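Local coordinates for protein KLLA0B12012p (Kluyveromyces lactis, PDB 6Y3P) that is the C-terminal ATP-grasp domain of Pby1, a partner of the mRNA-decapping enzyme Dcp2, and probably binds ATP and metal as tubulin-tyrosine ligase relatives do, at residues W140-S146 / H194-Y200. Residue numbers count along the deposited sequence, not the author numbering.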
ATOM      1  N   TRP A 140       4.310  -4.230 -20.520  1.00 53.19           N
ATOM      2  CA  TRP A 140       3.224  -5.205 -20.647  1.00 51.83           C
ATOM      3  C   TRP A 140       2.036  -4.606 -19.914  1.00 52.21           C
ATOM      4  O   TRP A 140       2.203  -3.755 -19.025  1.00 50.56           O
ATOM      5  CB  TRP A 140       3.585  -6.580 -20.064  1.00 50.34           C
ATOM      6  CG  TRP A 140       4.714  -7.268 -20.782  1.00 51.30           C
ATOM      7  CD1 TRP A 140       5.988  -6.807 -20.943  1.00 54.07           C
ATOM      8  CD2 TRP A 140       4.653  -8.524 -21.465  1.00 51.21           C
ATOM      9  NE1 TRP A 140       6.724  -7.700 -21.684  1.00 53.78           N
ATOM     10  CE2 TRP A 140       5.933  -8.770 -22.006  1.00 55.27           C
ATOM     11  CE3 TRP A 140       3.636  -9.463 -21.684  1.00 52.93           C
ATOM     12  CZ2 TRP A 140       6.233  -9.937 -22.714  1.00 55.14           C
ATOM     13  CZ3 TRP A 140       3.923 -10.603 -22.413  1.00 55.01           C
ATOM     14  CH2 TRP A 140       5.206 -10.829 -22.922  1.00 55.96           C
ATOM     15  N   TRP A 141       0.832  -4.984 -20.336  1.00 46.25           N
ATOM     16  CA  TRP A 141      -0.370  -4.387 -19.789  1.00 45.51           C
ATOM     17  C   TRP A 141      -1.421  -5.407 -19.625  1.00 51.04           C
ATOM     18  O   TRP A 141      -1.437  -6.443 -20.295  1.00 51.04           O
ATOM     19  CB  TRP A 141      -0.908  -3.274 -20.726  1.00 44.56           C
ATOM     20  CG  TRP A 141       0.058  -2.167 -20.962  1.00 45.26           C
ATOM     21  CD1 TRP A 141       0.998  -2.098 -21.948  1.00 48.71           C
ATOM     22  CD2 TRP A 141       0.284  -1.040 -20.107  1.00 44.73           C
ATOM     23  NE1 TRP A 141       1.793  -0.985 -21.766  1.00 48.49           N
ATOM     24  CE2 TRP A 141       1.355  -0.302 -20.657  1.00 49.34           C
ATOM     25  CE3 TRP A 141      -0.358  -0.544 -18.963  1.00 45.81           C
ATOM     26  CZ2 TRP A 141       1.765   0.930 -20.127  1.00 48.71           C
ATOM     27  CZ3 TRP A 141       0.069   0.663 -18.420  1.00 47.31           C
ATOM     28  CH2 TRP A 141       1.115   1.387 -19.003  1.00 48.22           C
ATOM     29  N   ILE A 142      -2.340  -5.090 -18.769  1.00 49.63           N
ATOM     30  CA  ILE A 142      -3.471  -5.938 -18.544  1.00 51.46           C
ATOM     31  C   ILE A 142      -4.745  -5.085 -18.643  1.00 56.09           C
ATOM     32  O   ILE A 142      -4.760  -3.934 -18.186  1.00 55.07           O
ATOM     33  CB  ILE A 142      -3.236  -6.745 -17.245  1.00 55.33           C
ATOM     34  CG1 ILE A 142      -3.869  -8.101 -17.367  1.00 57.52           C
ATOM     35  CG2 ILE A 142      -3.599  -6.026 -15.936  1.00 56.34           C
ATOM     36  CD1 ILE A 142      -3.063  -9.051 -16.815  1.00 75.77           C
ATOM     37  N   LEU A 143      -5.738  -5.591 -19.401  1.00 54.43           N
ATOM     38  CA  LEU A 143      -7.036  -4.953 -19.598  1.00 54.51           C
ATOM     39  C   LEU A 143      -8.023  -5.629 -18.633  1.00 63.25           C
ATOM     40  O   LEU A 143      -8.464  -6.747 -18.888  1.00 62.15           O
ATOM     41  CB  LEU A 143      -7.502  -5.050 -21.060  1.00 54.35           C
ATOM     42  CG  LEU A 143      -8.905  -4.469 -21.356  1.00 59.42           C
ATOM     43  CD1 LEU A 143      -8.918  -2.939 -21.320  1.00 59.47           C
ATOM     44  CD2 LEU A 143      -9.458  -5.008 -22.651  1.00 58.49           C
ATOM     45  N   LYS A 144      -8.314  -4.960 -17.495  1.00 63.80           N
ATOM     46  CA  LYS A 144      -9.189  -5.477 -16.440  1.00 65.07           C
ATOM     47  C   LYS A 144     -10.565  -4.843 -16.548  1.00 76.23           C
ATOM     48  O   LYS A 144     -10.673  -3.629 -16.334  1.00 75.60           O
ATOM     49  CB  LYS A 144      -8.628  -5.172 -15.030  1.00 65.86           C
ATOM     50  CG  LYS A 144      -7.227  -5.679 -14.720  1.00 83.13           C
ATOM     51  CD  LYS A 144      -6.495  -4.691 -13.806  1.00 92.02           C
ATOM     52  CE  LYS A 144      -6.200  -5.231 -12.423  1.00 99.90           C
ATOM     53  NZ  LYS A 144      -7.382  -5.160 -11.527  1.00104.78           N
ATOM     54  N   PRO A 145     -11.642  -5.626 -16.825  1.00 78.35           N
ATOM     55  CA  PRO A 145     -12.983  -5.033 -16.820  1.00 80.96           C
ATOM     56  C   PRO A 145     -13.349  -4.785 -15.354  1.00 90.46           C
ATOM     57  O   PRO A 145     -13.428  -5.749 -14.586  1.00 90.09           O
ATOM     58  CB  PRO A 145     -13.857  -6.111 -17.481  1.00 83.02           C
ATOM     59  CG  PRO A 145     -12.912  -7.189 -17.946  1.00 86.04           C
ATOM     60  CD  PRO A 145     -11.713  -7.077 -17.077  1.00 80.25           C
ATOM     61  N   SER A 146     -13.461  -3.488 -14.948  1.00 90.74           N
ATOM     62  CA  SER A 146     -13.742  -3.022 -13.577  1.00 91.99           C
ATOM     63  C   SER A 146     -14.795  -3.843 -12.813  1.00 99.85           C
ATOM     64  O   SER A 146     -14.696  -3.990 -11.592  1.00 99.58           O
ATOM     65  CB  SER A 146     -14.120  -1.545 -13.573  1.00 96.47           C
ATOM     66  OG  SER A 146     -12.961  -0.735 -13.476  1.00105.03           O
ATOM     67  N   HIS A 194     -16.689   0.226 -18.501  1.00 87.97           N
ATOM     68  CA  HIS A 194     -15.538   0.758 -17.765  1.00 85.28           C
ATOM     69  C   HIS A 194     -14.442  -0.306 -17.676  1.00 81.89           C
ATOM     70  O   HIS A 194     -14.744  -1.485 -17.469  1.00 81.90           O
ATOM     71  CB  HIS A 194     -15.939   1.243 -16.357  1.00 86.42           C
ATOM     72  CG  HIS A 194     -16.859   2.430 -16.342  1.00 91.27           C
ATOM     73  ND1 HIS A 194     -16.419   3.679 -15.927  1.00 93.35           N
ATOM     74  CD2 HIS A 194     -18.174   2.512 -16.654  1.00 94.38           C
ATOM     75  CE1 HIS A 194     -17.472   4.480 -16.015  1.00 93.86           C
ATOM     76  NE2 HIS A 194     -18.551   3.824 -16.449  1.00 94.94           N
ATOM     77  N   PHE A 195     -13.180   0.104 -17.866  1.00 72.16           N
ATOM     78  CA  PHE A 195     -12.026  -0.802 -17.801  1.00 68.69           C
ATOM     79  C   PHE A 195     -10.840  -0.127 -17.156  1.00 68.14           C
ATOM     80  O   PHE A 195     -10.683   1.093 -17.261  1.00 68.35           O
ATOM     81  CB  PHE A 195     -11.577  -1.262 -19.204  1.00 69.92           C
ATOM     82  CG  PHE A 195     -12.585  -1.977 -20.058  1.00 71.44           C
ATOM     83  CD1 PHE A 195     -13.409  -1.273 -20.925  1.00 75.38           C
ATOM     84  CD2 PHE A 195     -12.674  -3.361 -20.043  1.00 72.81           C
ATOM     85  CE1 PHE A 195     -14.343  -1.940 -21.726  1.00 77.05           C
ATOM     86  CE2 PHE A 195     -13.597  -4.028 -20.857  1.00 76.12           C
ATOM     87  CZ  PHE A 195     -14.417  -3.315 -21.701  1.00 75.18           C
ATOM     88  N   ILE A 196      -9.978  -0.927 -16.523  1.00 60.66           N
ATOM     89  CA  ILE A 196      -8.717  -0.440 -15.991  1.00 58.40           C
ATOM     90  C   ILE A 196      -7.625  -1.083 -16.838  1.00 58.06           C
ATOM     91  O   ILE A 196      -7.703  -2.268 -17.172  1.00 56.44           O
ATOM     92  CB  ILE A 196      -8.522  -0.651 -14.452  1.00 61.47           C
ATOM     93  CG1 ILE A 196      -9.586   0.141 -13.639  1.00 62.82           C
ATOM     94  CG2 ILE A 196      -7.088  -0.239 -14.011  1.00 61.83           C
ATOM     95  CD1 ILE A 196      -9.764  -0.281 -12.167  1.00 72.10           C
ATOM     96  N   VAL A 197      -6.663  -0.277 -17.248  1.00 53.51           N
ATOM     97  CA  VAL A 197      -5.493  -0.713 -17.983  1.00 52.51           C
ATOM     98  C   VAL A 197      -4.368  -0.574 -16.964  1.00 57.10           C
ATOM     99  O   VAL A 197      -4.021   0.533 -16.535  1.00 56.57           O
ATOM    100  CB  VAL A 197      -5.264   0.080 -19.281  1.00 56.74           C
ATOM    101  CG1 VAL A 197      -3.912  -0.266 -19.904  1.00 55.81           C
ATOM    102  CG2 VAL A 197      -6.404  -0.168 -20.278  1.00 57.42           C
ATOM    103  N   GLN A 198      -3.880  -1.712 -16.500  1.00 53.24           N
ATOM    104  CA  GLN A 198      -2.868  -1.757 -15.457  1.00 52.14           C
ATOM    105  C   GLN A 198      -1.570  -2.349 -16.002  1.00 53.44           C
ATOM    106  O   GLN A 198      -1.599  -3.390 -16.652  1.00 52.63           O
ATOM    107  CB  GLN A 198      -3.432  -2.596 -14.279  1.00 53.28           C
ATOM    108  CG  GLN A 198      -2.484  -2.890 -13.106  1.00 73.91           C
ATOM    109  CD  GLN A 198      -2.647  -1.972 -11.922  1.00103.50           C
ATOM    110  OE1 GLN A 198      -1.664  -1.454 -11.381  1.00101.59           O
ATOM    111  NE2 GLN A 198      -3.879  -1.794 -11.445  1.00101.07           N
ATOM    112  N   GLU A 199      -0.428  -1.710 -15.699  1.00 49.12           N
ATOM    113  CA  GLU A 199       0.881  -2.232 -16.065  1.00 48.27           C
ATOM    114  C   GLU A 199       1.003  -3.630 -15.478  1.00 52.03           C
ATOM    115  O   GLU A 199       0.624  -3.871 -14.327  1.00 51.96           O
ATOM    116  CB  GLU A 199       1.998  -1.343 -15.546  1.00 49.40           C
ATOM    117  CG  GLU A 199       3.353  -1.786 -16.052  1.00 58.01           C
ATOM    118  CD  GLU A 199       4.526  -0.947 -15.606  1.00 84.18           C
ATOM    119  OE1 GLU A 199       5.675  -1.411 -15.797  1.00 66.49           O
ATOM    120  OE2 GLU A 199       4.305   0.181 -15.103  1.00 87.90           O
ATOM    121  N   TYR A 200       1.444  -4.564 -16.301  1.00 48.42           N
ATOM    122  CA  TYR A 200       1.547  -5.955 -15.900  1.00 47.40           C
ATOM    123  C   TYR A 200       2.995  -6.415 -15.799  1.00 52.38           C
ATOM    124  O   TYR A 200       3.796  -6.174 -16.702  1.00 53.81           O
ATOM    125  CB  TYR A 200       0.696  -6.829 -16.851  1.00 48.11           C
ATOM    126  CG  TYR A 200       0.900  -8.321 -16.717  1.00 48.75           C
ATOM    127  CD1 TYR A 200       0.296  -9.039 -15.686  1.00 50.61           C
ATOM    128  CD2 TYR A 200       1.651  -9.025 -17.649  1.00 49.42           C
ATOM    129  CE1 TYR A 200       0.469 -10.422 -15.570  1.00 51.51           C
ATOM    130  CE2 TYR A 200       1.848 -10.396 -17.531  1.00 51.10           C
ATOM    131  CZ  TYR A 200       1.265 -11.093 -16.486  1.00 58.78           C
ATOM    132  OH  TYR A 200       1.449 -12.454 -16.410  1.00 62.35           O
TER
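Start with the backbone: 140-145 and 194-200 run antiparallel, and I142 and K144 each form a two-way hydrogen-bonded pair, with Q198 and I196, at N to O distances of 2.8 to 2.9 Å. At one end Y200 N donates to W140 O at 2.9 Å; at the other, S146 N to H194 O is weak at 3.5 Å.

Now look at the faces. On one, the Y200 ring leans across to I142, one side chain further along, and fills the gap between I142 and W140: I142 CD1 lies 3.5 Å from Y200 CD1, and W140 CB sits at the ring's edge, 3.9 Å from Y200 CD2. Next along this face, K144 CD lies 3.7 Å from Q198 CB, and Q198 OE1 is hydrogen-bonded to K83 NZ. At the far end S146 OG rests 3.5 Å from I196 CD1.

The other face is greasier. F195 and V197 leave a hollow between them, and L143 drops its CD1 into it, 3.8 Å from F195 CB and 3.9 Å from V197 CG2; helix 160-171 closes over L143 from outside, with F167 meeting the F195 ring edge-to-face. P145 CB packs on F195 CD2 at 3.9 Å. The W141 CA-to-CB bond points away from the facing strand, yet the indole swings back to bring W141 CE3 to 3.7 Å from V197 CG1.

Strands 109-113 and 154-157 flank the pair, making these two adjoining inner strands of an antiparallel sheet with a helix packed on one face, as in the small α/β subdomain of the ATP-grasp fold, which in relatives forms one wall of the nucleotide cleft.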